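Local coordinates for periplasmic solute binding protein (Candidatus liberibacter, PDB 4CL2) that binds manganese and zinc ions in the periplasm and probably delivers them to a membrane transporter for uptake into the bacterial cell, at residues N208-H213 with T236-G241; K216-E221 with Q231-T236; R141-K146 with P257-L262; L152-R157 with K269-L274. All coordinates share one frame; numbering follows the deposited sequence.

Interaction 1: residues N208-H213 with T236-G241; sequences NQMRSH and TNASYG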
loop_
_atom_site.group_PDB
_atom_site.type_symbol
_atom_site.label_atom_id
_atom_site.label_comp_id
_atom_site.label_asym_id
_atom_site.label_seq_id
_atom_site.Cartn_x
_atom_site.Cartn_y
_atom_site.Cartn_z
ATOM N N ASN A 208 0.645 0.157 -26.658
ATOM C CA ASN A 208 -0.465 0.088 -27.583
ATOM C C ASN A 208 -1.724 0.698 -26.983
ATOM O O ASN A 208 -2.423 1.492 -27.646
ATOM C CB ASN A 208 -0.653 -1.364 -28.037
ATOM C CG ASN A 208 0.376 -1.765 -29.079
ATOM O OD1 ASN A 208 0.816 -0.932 -29.831
ATOM N ND2 ASN A 208 0.786 -3.006 -29.087
ATOM N N GLN A 209 -1.955 0.391 -25.718
ATOM C CA GLN A 209 -3.154 0.937 -25.025
ATOM C C GLN A 209 -3.125 2.445 -24.844
ATOM O O GLN A 209 -4.127 3.125 -25.050
ATOM C CB GLN A 209 -3.379 0.227 -23.736
ATOM C CG GLN A 209 -3.834 -1.210 -23.877
ATOM C CD GLN A 209 -5.261 -1.278 -24.400
ATOM O OE1 GLN A 209 -6.122 -0.511 -23.968
ATOM N NE2 GLN A 209 -5.513 -2.177 -25.332
ATOM N N MET A 210 -1.954 2.990 -24.533
ATOM C CA MET A 210 -1.823 4.436 -24.427
ATOM C C MET A 210 -2.055 5.190 -25.709
ATOM O O MET A 210 -2.665 6.259 -25.702
ATOM C CB MET A 210 -0.451 4.781 -23.861
ATOM C CG MET A 210 -0.327 4.466 -22.382
ATOM S SD MET A 210 1.323 4.718 -21.639
ATOM C CE MET A 210 1.367 6.480 -21.599
ATOM N N ARG A 211 -1.524 4.676 -26.810
ATOM C CA ARG A 211 -1.787 5.300 -28.093
ATOM C C ARG A 211 -3.269 5.218 -28.421
ATOM O O ARG A 211 -3.893 6.219 -28.782
ATOM C CB ARG A 211 -0.974 4.642 -29.183
ATOM C CG ARG A 211 0.499 4.964 -29.093
ATOM C CD ARG A 211 1.105 4.929 -30.467
ATOM N NE ARG A 211 0.416 5.781 -31.459
ATOM C CZ ARG A 211 -0.217 5.363 -32.574
ATOM N NH1 ARG A 211 -0.309 4.078 -32.906
ATOM N NH2 ARG A 211 -0.770 6.257 -33.387
ATOM N N SER A 212 -3.815 4.021 -28.277
ATOM C CA SER A 212 -5.197 3.762 -28.624
ATOM C C SER A 212 -6.135 4.689 -27.849
ATOM O O SER A 212 -7.059 5.241 -28.434
ATOM C CB SER A 212 -5.515 2.295 -28.357
ATOM O OG SER A 212 -6.888 2.071 -28.515
ATOM N N HIS A 213 -5.892 4.875 -26.548
ATOM C CA HIS A 213 -6.728 5.749 -25.704
ATOM C C HIS A 213 -6.157 7.127 -25.457
ATOM O O HIS A 213 -6.664 7.843 -24.647
ATOM C CB HIS A 213 -7.050 5.092 -24.367
ATOM C CG HIS A 213 -7.604 3.714 -24.508
ATOM N ND1 HIS A 213 -8.843 3.466 -25.047
ATOM C CD2 HIS A 213 -7.082 2.504 -24.192
ATOM C CE1 HIS A 213 -9.055 2.164 -25.080
ATOM N NE2 HIS A 213 -8.003 1.559 -24.560
ATOM N N THR A 236 5.005 6.644 -26.846
ATOM C CA THR A 236 3.561 6.930 -26.872
ATOM C C THR A 236 3.227 8.412 -27.127
ATOM O O THR A 236 2.063 8.757 -27.354
ATOM C CB THR A 236 2.877 6.490 -25.596
ATOM O OG1 THR A 236 3.478 7.129 -24.455
ATOM C CG2 THR A 236 2.940 4.992 -25.484
ATOM N N ASN A 237 4.241 9.267 -27.160
ATOM C CA ASN A 237 4.034 10.703 -27.126
ATOM C C ASN A 237 3.234 11.137 -25.932
ATOM O O ASN A 237 2.550 12.123 -25.972
ATOM C CB ASN A 237 3.380 11.216 -28.419
ATOM C CG ASN A 237 4.336 11.244 -29.546
ATOM O OD1 ASN A 237 4.077 10.711 -30.625
ATOM N ND2 ASN A 237 5.471 11.871 -29.310
ATOM N N ALA A 238 3.324 10.361 -24.867
ATOM C CA ALA A 238 2.825 10.743 -23.556
ATOM C C ALA A 238 3.936 11.476 -22.761
ATOM O O ALA A 238 5.024 11.700 -23.252
ATOM C CB ALA A 238 2.365 9.525 -22.812
ATOM N N SER A 239 3.596 11.859 -21.527
ATOM C CA SER A 239 4.551 12.550 -20.646
ATOM C C SER A 239 4.841 11.668 -19.457
ATOM O O SER A 239 3.982 10.971 -18.994
ATOM C CB SER A 239 3.896 13.858 -20.113
ATOM O OG SER A 239 3.690 14.752 -21.208
ATOM N N TYR A 240 6.057 11.732 -18.964
ATOM C CA TYR A 240 6.382 11.101 -17.727
ATOM C C TYR A 240 5.839 11.960 -16.572
ATOM O O TYR A 240 6.136 13.156 -16.545
ATOM C CB TYR A 240 7.885 11.000 -17.605
ATOM C CG TYR A 240 8.372 10.496 -16.282
ATOM C CD1 TYR A 240 8.002 9.234 -15.787
ATOM C CD2 TYR A 240 9.239 11.267 -15.475
ATOM C CE1 TYR A 240 8.414 8.781 -14.553
ATOM C CE2 TYR A 240 9.667 10.800 -14.235
ATOM C CZ TYR A 240 9.279 9.562 -13.778
ATOM O OH TYR A 240 9.674 9.084 -12.554
ATOM N N GLY A 241 5.040 11.332 -15.731
ATOM C CA GLY A 241 4.284 11.993 -14.639
ATOM C C GLY A 241 5.099 12.158 -13.364
ATOM O O GLY A 241 4.677 12.872 -12.443
#
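M210 and R211, in the last turns of helix 200-212, face T236 and A238 where helix 227-236 gives way to strand 239-244, and the backbones come nearest at R211 and T236, whose CA atoms are 5.7 Å apart. The second segment makes its turn here through a Schellman motif: N237 takes a positive phi and ends the helix, and T236 and A238, on either side of it in sequence, both direct their CB atoms at helix 200-212.

M210 does most of the touching. Its chain runs out extended through CG and SD and then bends at the last torsion (chi3 73°), which swings CE toward the turn. CE lies 3.4 Å from A238 CB, tighter than ordinary van der Waals contact, and 3.6 Å from T236 OG1. Nearer the helix, M210 CB rests on T236 CG2 at 3.8 Å, the two side chains crossing at a slant. R211 adds a looser edge, its CG 4.3 Å from T236 CA.

Both branches of T236 touch the methionine: CG2 rests on CB and is near SD, while OG1 (chi1 57°) meets CE as it turns toward its own helix, where V232 O and A233 O both lie within reach of its one proton, V232 O the nearer. M210 also reaches V232, I218 and L187, so it wedges between helix and sheet in the C-terminal half of the chain.

No hydrogen bond joins the two segments: helix and turn are held by methyl and thioether packing, and the threonine hydroxyl has its acceptors within its own helix.

Interaction 2: residues K216-E221 with Q231-T236; sequences KFIFSE and QVAYET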
loop_
_atom_site.group_PDB
_atom_site.type_symbol
_atom_site.label_atom_id
_atom_site.label_comp_id
_atom_site.label_asym_id
_atom_site.label_seq_id
_atom_site.Cartn_x
_atom_site.Cartn_y
_atom_site.Cartn_z
ATOM N N LYS A 216 -2.182 10.345 -21.468
ATOM C CA LYS A 216 -1.294 11.494 -21.438
ATOM C C LYS A 216 -0.071 11.370 -20.491
ATOM O O LYS A 216 0.922 12.005 -20.706
ATOM C CB LYS A 216 -2.116 12.708 -20.987
ATOM C CG LYS A 216 -3.261 13.061 -21.935
ATOM C CD LYS A 216 -2.743 13.516 -23.270
ATOM C CE LYS A 216 -3.898 13.708 -24.242
ATOM N NZ LYS A 216 -3.381 13.712 -25.634
ATOM N N PHE A 217 -0.204 10.551 -19.469
ATOM C CA PHE A 217 0.820 10.423 -18.414
ATOM C C PHE A 217 1.062 8.992 -17.984
ATOM O O PHE A 217 0.124 8.145 -17.850
ATOM C CB PHE A 217 0.435 11.282 -17.168
ATOM C CG PHE A 217 0.566 12.764 -17.409
ATOM C CD1 PHE A 217 1.774 13.412 -17.194
ATOM C CD2 PHE A 217 -0.529 13.481 -17.841
ATOM C CE1 PHE A 217 1.889 14.777 -17.435
ATOM C CE2 PHE A 217 -0.437 14.848 -18.107
ATOM C CZ PHE A 217 0.781 15.488 -17.917
ATOM N N ILE A 218 2.331 8.745 -17.660
ATOM C CA ILE A 218 2.742 7.508 -16.987
ATOM C C ILE A 218 3.708 7.799 -15.848
ATOM O O ILE A 218 4.636 8.570 -16.046
ATOM C CB ILE A 218 3.368 6.463 -18.000
ATOM C CG1 ILE A 218 3.829 5.180 -17.266
ATOM C CG2 ILE A 218 4.441 7.118 -18.837
ATOM C CD1 ILE A 218 4.178 4.030 -18.229
ATOM N N PHE A 219 3.495 7.186 -14.694
ATOM C CA PHE A 219 4.314 7.399 -13.486
ATOM C C PHE A 219 5.281 6.257 -13.252
ATOM O O PHE A 219 5.127 5.128 -13.809
ATOM C CB PHE A 219 3.434 7.474 -12.264
ATOM C CG PHE A 219 2.426 8.600 -12.300
ATOM C CD1 PHE A 219 2.801 9.880 -11.897
ATOM C CD2 PHE A 219 1.146 8.396 -12.773
ATOM C CE1 PHE A 219 1.891 10.930 -11.931
ATOM C CE2 PHE A 219 0.220 9.433 -12.784
ATOM C CZ PHE A 219 0.602 10.693 -12.375
ATOM N N SER A 220 6.312 6.544 -12.491
ATOM C CA SER A 220 7.066 5.499 -11.782
ATOM C C SER A 220 6.968 5.638 -10.319
ATOM O O SER A 220 6.239 6.500 -9.824
ATOM C CB SER A 220 8.530 5.440 -12.277
ATOM O OG SER A 220 9.242 6.639 -11.896
ATOM N N GLU A 221 7.627 4.757 -9.567
ATOM C CA GLU A 221 7.462 4.695 -8.165
ATOM C C GLU A 221 8.790 4.728 -7.384
ATOM O O GLU A 221 9.843 4.526 -7.934
ATOM C CB GLU A 221 6.573 3.507 -7.768
ATOM C CG GLU A 221 5.211 3.526 -8.501
ATOM C CD GLU A 221 5.190 2.807 -9.859
ATOM O OE1 GLU A 221 5.577 1.696 -9.922
ATOM O OE2 GLU A 221 4.755 3.369 -10.851
ATOM N N GLN A 231 10.833 5.651 -21.117
ATOM C CA GLN A 231 10.865 5.057 -22.438
ATOM C C GLN A 231 9.452 4.943 -23.029
ATOM O O GLN A 231 9.255 5.272 -24.195
ATOM C CB GLN A 231 11.459 3.662 -22.345
ATOM C CG GLN A 231 11.551 2.981 -23.686
ATOM C CD GLN A 231 12.428 3.773 -24.685
ATOM O OE1 GLN A 231 13.416 4.421 -24.305
ATOM N NE2 GLN A 231 12.069 3.721 -25.942
ATOM N N VAL A 232 8.523 4.396 -22.244
ATOM C CA VAL A 232 7.119 4.290 -22.674
ATOM C C VAL A 232 6.527 5.636 -23.033
ATOM O O VAL A 232 5.890 5.785 -24.061
ATOM C CB VAL A 232 6.267 3.574 -21.632
ATOM C CG1 VAL A 232 4.780 3.700 -21.933
ATOM C CG2 VAL A 232 6.702 2.115 -21.515
ATOM N N ALA A 233 6.752 6.644 -22.199
ATOM C CA ALA A 233 6.295 8.000 -22.556
ATOM C C ALA A 233 6.792 8.451 -23.902
ATOM O O ALA A 233 6.035 8.974 -24.737
ATOM C CB ALA A 233 6.654 8.992 -21.421
ATOM N N TYR A 234 8.077 8.210 -24.203
ATOM C CA TYR A 234 8.631 8.606 -25.459
ATOM C C TYR A 234 7.925 7.884 -26.614
ATOM O O TYR A 234 7.538 8.517 -27.597
ATOM C CB TYR A 234 10.155 8.340 -25.495
ATOM C CG TYR A 234 10.686 8.425 -26.872
ATOM C CD1 TYR A 234 10.854 9.663 -27.496
ATOM C CD2 TYR A 234 10.971 7.277 -27.603
ATOM C CE1 TYR A 234 11.299 9.761 -28.790
ATOM C CE2 TYR A 234 11.393 7.369 -28.895
ATOM C CZ TYR A 234 11.578 8.606 -29.481
ATOM O OH TYR A 234 12.030 8.703 -30.765
ATOM N N GLU A 235 7.708 6.576 -26.452
ATOM C CA GLU A 235 7.158 5.743 -27.548
ATOM C C GLU A 235 5.681 6.048 -27.832
ATOM O O GLU A 235 5.210 5.803 -28.933
ATOM C CB GLU A 235 7.311 4.251 -27.194
ATOM C CG GLU A 235 8.708 3.768 -27.465
ATOM C CD GLU A 235 8.838 2.251 -27.368
ATOM O OE1 GLU A 235 8.141 1.533 -28.133
ATOM O OE2 GLU A 235 9.651 1.828 -26.554
ATOM N N THR A 236 5.005 6.644 -26.846
ATOM C CA THR A 236 3.561 6.930 -26.872
ATOM C C THR A 236 3.227 8.412 -27.127
ATOM O O THR A 236 2.063 8.757 -27.354
ATOM C CB THR A 236 2.877 6.490 -25.596
ATOM O OG1 THR A 236 3.478 7.129 -24.455
ATOM C CG2 THR A 236 2.940 4.992 -25.484
#
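No ring or amide face enters the meeting of I218 with V232 and A233, which is made mainly of methyl groups; the Q231 amide and the E235 carboxylate pair off on the exposed side of the helix. There the Q231 amide meets E235 at its edge: NE2 donates to OE2 over 3.1 Å, nearly straight at 171° and in the amide plane, although it reaches the carboxylate on its anti side and 26° out of that plane.

The contact is internal to a beta-alpha-beta unit, strand 217-221, helix 227-236 and strand 239-244, in which the helix crosses over the sheet to link two parallel neighbours. I218 points its side chain at the helix and straddles two consecutive residues of it. CG1 stands opposite the backbone N about the first torsion (chi1 179°), and the extended arm carries CD1 to V232; the other branch, CG2, goes to A233, the CB of which is 3.9 Å away. All three residues are buried, and V232 passes on the packing to M203 of helix 200-212.

Farther along the strand, E221 accepts from the backbone N of S171 and of E172, which probably helps to position the metal-binding residue E172. Back at the helix, I218 and V232 cross at about a right angle, with CD1 of I218 lying 3.8 Å from CG1 of V232.

Interaction 3: residues R141-K146 with P257-L262; sequences REYSEK and PTYLDL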
loop_
_atom_site.group_PDB
_atom_site.type_symbol
_atom_site.label_atom_id
_atom_site.label_comp_id
_atom_site.label_asym_id
_atom_site.label_seq_id
_atom_site.Cartn_x
_atom_site.Cartn_y
_atom_site.Cartn_z
ATOM N N ARG A 141 -11.564 5.564 15.265
ATOM C CA ARG A 141 -12.497 6.519 14.632
ATOM C C ARG A 141 -11.758 7.829 14.294
ATOM O O ARG A 141 -11.864 8.338 13.210
ATOM C CB ARG A 141 -13.711 6.761 15.463
ATOM C CG ARG A 141 -14.684 7.794 14.878
ATOM C CD ARG A 141 -14.391 9.236 15.339
ATOM N NE ARG A 141 -14.623 9.354 16.721
ATOM C CZ ARG A 141 -14.300 10.431 17.449
ATOM N NH1 ARG A 141 -13.690 11.460 16.844
ATOM N NH2 ARG A 141 -14.522 10.446 18.702
ATOM N N GLU A 142 -10.998 8.352 15.255
ATOM C CA GLU A 142 -10.218 9.562 14.986
ATOM C C GLU A 142 -9.341 9.415 13.803
ATOM O O GLU A 142 -9.202 10.332 12.982
ATOM C CB GLU A 142 -9.399 9.999 16.209
ATOM C CG GLU A 142 -10.282 10.588 17.305
ATOM C CD GLU A 142 -9.517 11.061 18.532
ATOM O OE1 GLU A 142 -8.346 10.631 18.718
ATOM O OE2 GLU A 142 -10.131 11.806 19.320
ATOM N N TYR A 143 -8.618 8.308 13.716
ATOM C CA TYR A 143 -7.687 8.140 12.619
ATOM C C TYR A 143 -8.394 7.936 11.245
ATOM O O TYR A 143 -7.967 8.486 10.204
ATOM C CB TYR A 143 -6.756 6.980 12.931
ATOM C CG TYR A 143 -5.699 6.722 11.890
ATOM C CD1 TYR A 143 -4.799 7.723 11.513
ATOM C CD2 TYR A 143 -5.538 5.489 11.342
ATOM C CE1 TYR A 143 -3.767 7.449 10.569
ATOM C CE2 TYR A 143 -4.550 5.226 10.418
ATOM C CZ TYR A 143 -3.672 6.217 10.021
ATOM O OH TYR A 143 -2.642 5.951 9.140
ATOM N N SER A 144 -9.488 7.152 11.244
ATOM C CA SER A 144 -10.289 6.993 10.053
ATOM C C SER A 144 -10.771 8.378 9.527
ATOM O O SER A 144 -10.713 8.659 8.351
ATOM C CB SER A 144 -11.508 6.113 10.412
ATOM O OG SER A 144 -11.116 4.775 10.674
ATOM N N GLU A 145 -11.216 9.244 10.439
ATOM C CA GLU A 145 -11.659 10.565 10.098
ATOM C C GLU A 145 -10.537 11.439 9.603
ATOM O O GLU A 145 -10.725 12.190 8.658
ATOM C CB GLU A 145 -12.402 11.265 11.261
ATOM C CG GLU A 145 -13.690 10.594 11.718
ATOM C CD GLU A 145 -14.613 10.096 10.595
ATOM O OE1 GLU A 145 -14.881 10.887 9.647
ATOM O OE2 GLU A 145 -15.067 8.908 10.697
ATOM N N LYS A 146 -9.371 11.341 10.222
ATOM C CA LYS A 146 -8.236 12.104 9.715
ATOM C C LYS A 146 -7.877 11.734 8.264
ATOM O O LYS A 146 -7.614 12.608 7.458
ATOM C CB LYS A 146 -7.033 11.862 10.637
ATOM C CG LYS A 146 -5.884 12.810 10.421
ATOM C CD LYS A 146 -4.769 12.555 11.448
ATOM C CE LYS A 146 -3.641 13.586 11.330
ATOM N NZ LYS A 146 -2.670 13.219 12.407
ATOM N N PRO A 257 6.276 10.056 5.086
ATOM C CA PRO A 257 6.833 9.340 6.260
ATOM C C PRO A 257 5.737 8.619 7.074
ATOM O O PRO A 257 6.045 7.947 8.056
ATOM C CB PRO A 257 7.468 10.437 7.042
ATOM C CG PRO A 257 6.577 11.623 6.824
ATOM C CD PRO A 257 6.335 11.509 5.308
ATOM N N THR A 258 4.488 8.796 6.704
ATOM C CA THR A 258 3.341 8.133 7.345
ATOM C C THR A 258 2.397 7.623 6.280
ATOM O O THR A 258 2.452 8.053 5.121
ATOM C CB THR A 258 2.543 9.088 8.275
ATOM O OG1 THR A 258 1.807 10.044 7.490
ATOM C CG2 THR A 258 3.408 9.863 9.228
ATOM N N TYR A 259 1.497 6.704 6.626
ATOM C CA TYR A 259 0.543 6.232 5.654
ATOM C C TYR A 259 -0.340 7.325 5.115
ATOM O O TYR A 259 -0.589 7.413 3.885
ATOM C CB TYR A 259 -0.309 5.119 6.276
ATOM C CG TYR A 259 -1.478 4.569 5.422
ATOM C CD1 TYR A 259 -1.261 4.085 4.192
ATOM C CD2 TYR A 259 -2.739 4.510 5.905
ATOM C CE1 TYR A 259 -2.288 3.512 3.414
ATOM C CE2 TYR A 259 -3.762 3.941 5.186
ATOM C CZ TYR A 259 -3.541 3.442 3.933
ATOM O OH TYR A 259 -4.558 2.875 3.198
ATOM N N LEU A 260 -0.900 8.148 6.001
ATOM C CA LEU A 260 -1.692 9.285 5.543
ATOM C C LEU A 260 -0.900 10.176 4.583
ATOM O O LEU A 260 -1.435 10.527 3.527
ATOM C CB LEU A 260 -2.212 10.096 6.705
ATOM C CG LEU A 260 -3.138 11.287 6.383
ATOM C CD1 LEU A 260 -3.889 11.678 7.594
ATOM C CD2 LEU A 260 -2.327 12.469 5.940
ATOM N N ASP A 261 0.349 10.492 4.892
ATOM C CA ASP A 261 1.177 11.321 4.029
ATOM C C ASP A 261 1.450 10.634 2.691
ATOM O O ASP A 261 1.501 11.303 1.675
ATOM C CB ASP A 261 2.482 11.655 4.656
ATOM C CG ASP A 261 2.351 12.586 5.882
ATOM O OD1 ASP A 261 1.361 13.259 6.048
ATOM O OD2 ASP A 261 3.289 12.641 6.649
ATOM N N LEU A 262 1.597 9.337 2.700
ATOM C CA LEU A 262 1.805 8.579 1.487
ATOM C C LEU A 262 0.605 8.652 0.581
ATOM O O LEU A 262 0.732 8.924 -0.639
ATOM C CB LEU A 262 2.119 7.105 1.785
ATOM C CG LEU A 262 2.336 6.177 0.577
ATOM C CD1 LEU A 262 3.437 5.160 0.931
ATOM C CD2 LEU A 262 1.060 5.479 0.248
HETATM O O HOH W 1 -0.710 7.843 8.951
#
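The turn that brings Y259 and L260 to Y143 and K146 starts at T258, the N-cap of helix 259-274, whose OG1 accepts from D261 N at 3.0 Å. Y259 follows. Its backbone N is taken by D16, and its ring presents an edge to the other helix: Y143 OH lies near the ring plane, 3.5 Å from CD2, with the two side chains at about a right angle. The Y259 hydroxyl itself is bonded to W108 O.

L260 comes next and makes two different contacts. Its backbone N donates to a water at 3.0 Å, and that water is also bonded to Y143 OH at 2.7 Å, lying in the plane of the Y143 ring at its edge. Its CD1 packs on the aliphatic stem of K146, 3.6 Å from CG; this contact is less certain, as the lysine has a second conformer. D261 closes the turn as the donor to the cap.

The N-H groups of the first helical turn are thus satisfied one after another, by a carboxylate, a water and the threonine hydroxyl. Y143 joins helix 133-158 to the start of helix 259-274 both by direct contact with the Y259 ring and through the bridging water.

Interaction 4: residues L152-R157 with K269-L274; sequences LPLKTR and KIVDTL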
loop_
_atom_site.group_PDB
_atom_site.type_symbol
_atom_site.label_atom_id
_atom_site.label_comp_id
_atom_site.label_asym_id
_atom_site.label_seq_id
_atom_site.Cartn_x
_atom_site.Cartn_y
_atom_site.Cartn_z
ATOM N N LEU A 152 -10.427 12.508 1.058
ATOM C CA LEU A 152 -11.645 12.752 0.293
ATOM C C LEU A 152 -11.669 13.936 -0.602
ATOM O O LEU A 152 -12.150 13.853 -1.757
ATOM C CB LEU A 152 -12.863 12.686 1.263
ATOM C CG LEU A 152 -14.179 12.719 0.560
ATOM C CD1 LEU A 152 -14.405 11.557 -0.440
ATOM C CD2 LEU A 152 -15.268 12.691 1.616
ATOM N N PRO A 153 -11.106 15.118 -0.206
ATOM C CA PRO A 153 -11.106 16.197 -1.159
ATOM C C PRO A 153 -10.328 15.952 -2.471
ATOM O O PRO A 153 -10.652 16.476 -3.519
ATOM C CB PRO A 153 -10.513 17.397 -0.342
ATOM C CG PRO A 153 -10.668 17.021 1.078
ATOM C CD PRO A 153 -10.705 15.526 1.164
ATOM N N LEU A 154 -9.321 15.109 -2.379
ATOM C CA LEU A 154 -8.520 14.700 -3.560
ATOM C C LEU A 154 -9.380 13.791 -4.484
ATOM O O LEU A 154 -9.430 13.993 -5.700
ATOM C CB LEU A 154 -7.311 13.967 -3.117
ATOM C CG LEU A 154 -6.331 14.878 -2.327
ATOM C CD1 LEU A 154 -5.185 14.045 -1.771
ATOM C CD2 LEU A 154 -5.805 15.946 -3.251
ATOM N N LYS A 155 -10.101 12.837 -3.860
ATOM C CA LYS A 155 -11.074 12.026 -4.638
ATOM C C LYS A 155 -12.097 12.881 -5.340
ATOM O O LYS A 155 -12.362 12.760 -6.529
ATOM C CB LYS A 155 -11.737 10.967 -3.771
ATOM C CG LYS A 155 -12.742 10.105 -4.542
ATOM C CD LYS A 155 -13.564 9.190 -3.613
ATOM C CE LYS A 155 -14.497 8.386 -4.510
ATOM N NZ LYS A 155 -15.324 7.457 -3.692
ATOM N N THR A 156 -12.692 13.826 -4.601
ATOM C CA THR A 156 -13.702 14.673 -5.130
ATOM C C THR A 156 -13.201 15.428 -6.362
ATOM O O THR A 156 -13.872 15.517 -7.408
ATOM C CB THR A 156 -14.271 15.607 -4.008
ATOM O OG1 THR A 156 -14.776 14.794 -2.931
ATOM C CG2 THR A 156 -15.219 16.514 -4.532
ATOM N N ARG A 157 -11.955 15.904 -6.291
ATOM C CA ARG A 157 -11.381 16.567 -7.418
ATOM C C ARG A 157 -11.077 15.597 -8.596
ATOM O O ARG A 157 -11.423 15.936 -9.764
ATOM C CB ARG A 157 -10.095 17.316 -6.993
ATOM C CG ARG A 157 -9.562 18.212 -8.074
ATOM C CD ARG A 157 -8.663 19.336 -7.533
ATOM N NE ARG A 157 -7.742 19.756 -8.606
ATOM C CZ ARG A 157 -6.413 19.623 -8.590
ATOM N NH1 ARG A 157 -5.779 19.140 -7.518
ATOM N NH2 ARG A 157 -5.704 19.989 -9.657
ATOM N N LYS A 269 -0.310 14.100 -6.376
ATOM C CA LYS A 269 0.463 14.105 -7.551
ATOM C C LYS A 269 -0.342 13.596 -8.783
ATOM O O LYS A 269 -0.308 14.130 -9.852
ATOM C CB LYS A 269 1.755 13.304 -7.337
ATOM C CG LYS A 269 2.674 13.427 -8.512
ATOM C CD LYS A 269 4.110 13.122 -8.109
ATOM C CE LYS A 269 4.991 13.294 -9.301
ATOM N NZ LYS A 269 5.240 14.746 -9.623
ATOM N N ILE A 270 -1.145 12.551 -8.535
ATOM C CA ILE A 270 -2.014 12.064 -9.608
ATOM C C ILE A 270 -3.021 13.121 -10.072
ATOM O O ILE A 270 -3.103 13.410 -11.249
ATOM C CB ILE A 270 -2.719 10.795 -9.148
ATOM C CG1 ILE A 270 -1.683 9.691 -8.955
ATOM C CG2 ILE A 270 -3.808 10.431 -10.180
ATOM C CD1 ILE A 270 -2.276 8.508 -8.235
ATOM N N VAL A 271 -3.703 13.760 -9.121
ATOM C CA VAL A 271 -4.750 14.705 -9.506
ATOM C C VAL A 271 -4.119 15.917 -10.162
ATOM O O VAL A 271 -4.640 16.470 -11.131
ATOM C CB VAL A 271 -5.702 15.065 -8.332
ATOM C CG1 VAL A 271 -5.061 15.839 -7.256
ATOM C CG2 VAL A 271 -6.859 15.909 -8.805
ATOM N N ASP A 272 -2.917 16.286 -9.702
ATOM C CA ASP A 272 -2.227 17.472 -10.292
ATOM C C ASP A 272 -1.754 17.234 -11.682
ATOM O O ASP A 272 -1.475 18.153 -12.442
ATOM C CB ASP A 272 -1.044 17.905 -9.424
ATOM C CG ASP A 272 -1.456 18.625 -8.211
ATOM O OD1 ASP A 272 -2.696 18.900 -8.018
ATOM O OD2 ASP A 272 -0.625 18.755 -7.284
ATOM N N THR A 273 -1.622 15.966 -12.031
ATOM C CA THR A 273 -1.161 15.527 -13.321
ATOM C C THR A 273 -2.317 15.558 -14.263
ATOM O O THR A 273 -2.261 16.153 -15.333
ATOM C CB THR A 273 -0.687 14.057 -13.236
ATOM O OG1 THR A 273 0.635 13.920 -13.736
ATOM C CG2 THR A 273 -1.633 13.120 -14.015
ATOM N N LEU A 274 -3.406 14.965 -13.812
ATOM C CA LEU A 274 -4.546 14.594 -14.650
ATOM C C LEU A 274 -5.446 15.752 -14.898
ATOM O O LEU A 274 -6.233 15.737 -15.850
ATOM C CB LEU A 274 -5.338 13.418 -14.007
ATOM C CG LEU A 274 -5.152 11.985 -14.554
ATOM C CD1 LEU A 274 -3.725 11.495 -14.820
ATOM C CD2 LEU A 274 -5.848 10.990 -13.636
#
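R157 reaches across to D272 and makes the polar bond of this contact: NH1 donates to OD1 over 3.1 Å at 167°, a hydrogen bond within a salt bridge. The acceptor lies in the guanidinium plane, at its edge, and OD1 is approached nearly along its C-O axis, even though the two flat groups are turned 46° against each other. With NH2 3.6 Å from D272 OD1, the grip is single-ended.

The arginine chain is extended from CG to NE, with CG anti to the backbone N, and is laid over V271. CG2 of V271 sits over one face of the guanidinium, 3.6 Å above its plane and toward the rim, while V271 CG1 is 3.4 Å from NH1. L154 completes the apolar part with CD2 4.1 Å from V271 CG1.

T156 N donates to L152 O, R157 N to P153 O, and both T273 N and L274 N, three and four residues on, to I270 O near the end of helix 259-274. T156 OG1 is also 3.0 Å from L152 O, its proton unsettled. P153 has no N-H, and the N of L154 makes no bond to the preceding turn, where helix 133-158 kinks. The arginine's charge probably offsets the carboxylate of D272, near the C-terminal, negative end of its helix.

Over residues 152-157 and 269-274 the axes pass 9.9 Å apart, 23° from parallel. L154 also packs on L267 and T268, one turn earlier on helix 259-274, R157 on F275, I270 on L178 of helix 176-182, and T273 on F217 and F219 of strand 217-221.

Interactions 1 and 2 belong together, centres 7 Å apart and sharing T236; Y240 OH and S220 OG, 2.6 Å apart, join the neighbouring strands 239-244 and 217-221. Interactions 3 and 4, centres 17 Å apart, use the same helix pair, 133-158 and 259-274, helix 133-158 probably being the long helix that links the two lobes in this family. Interaction 4 meets the sheet of interaction 2 where F219 CZ comes 4.0 Å from I270 CA. Neither interaction 2 nor interaction 3 reaches the manganese, held by H106, E172 and D247: the Y259 side chain is about 13 Å from the ion, and the I218 side chain about 10 Å from that of E172.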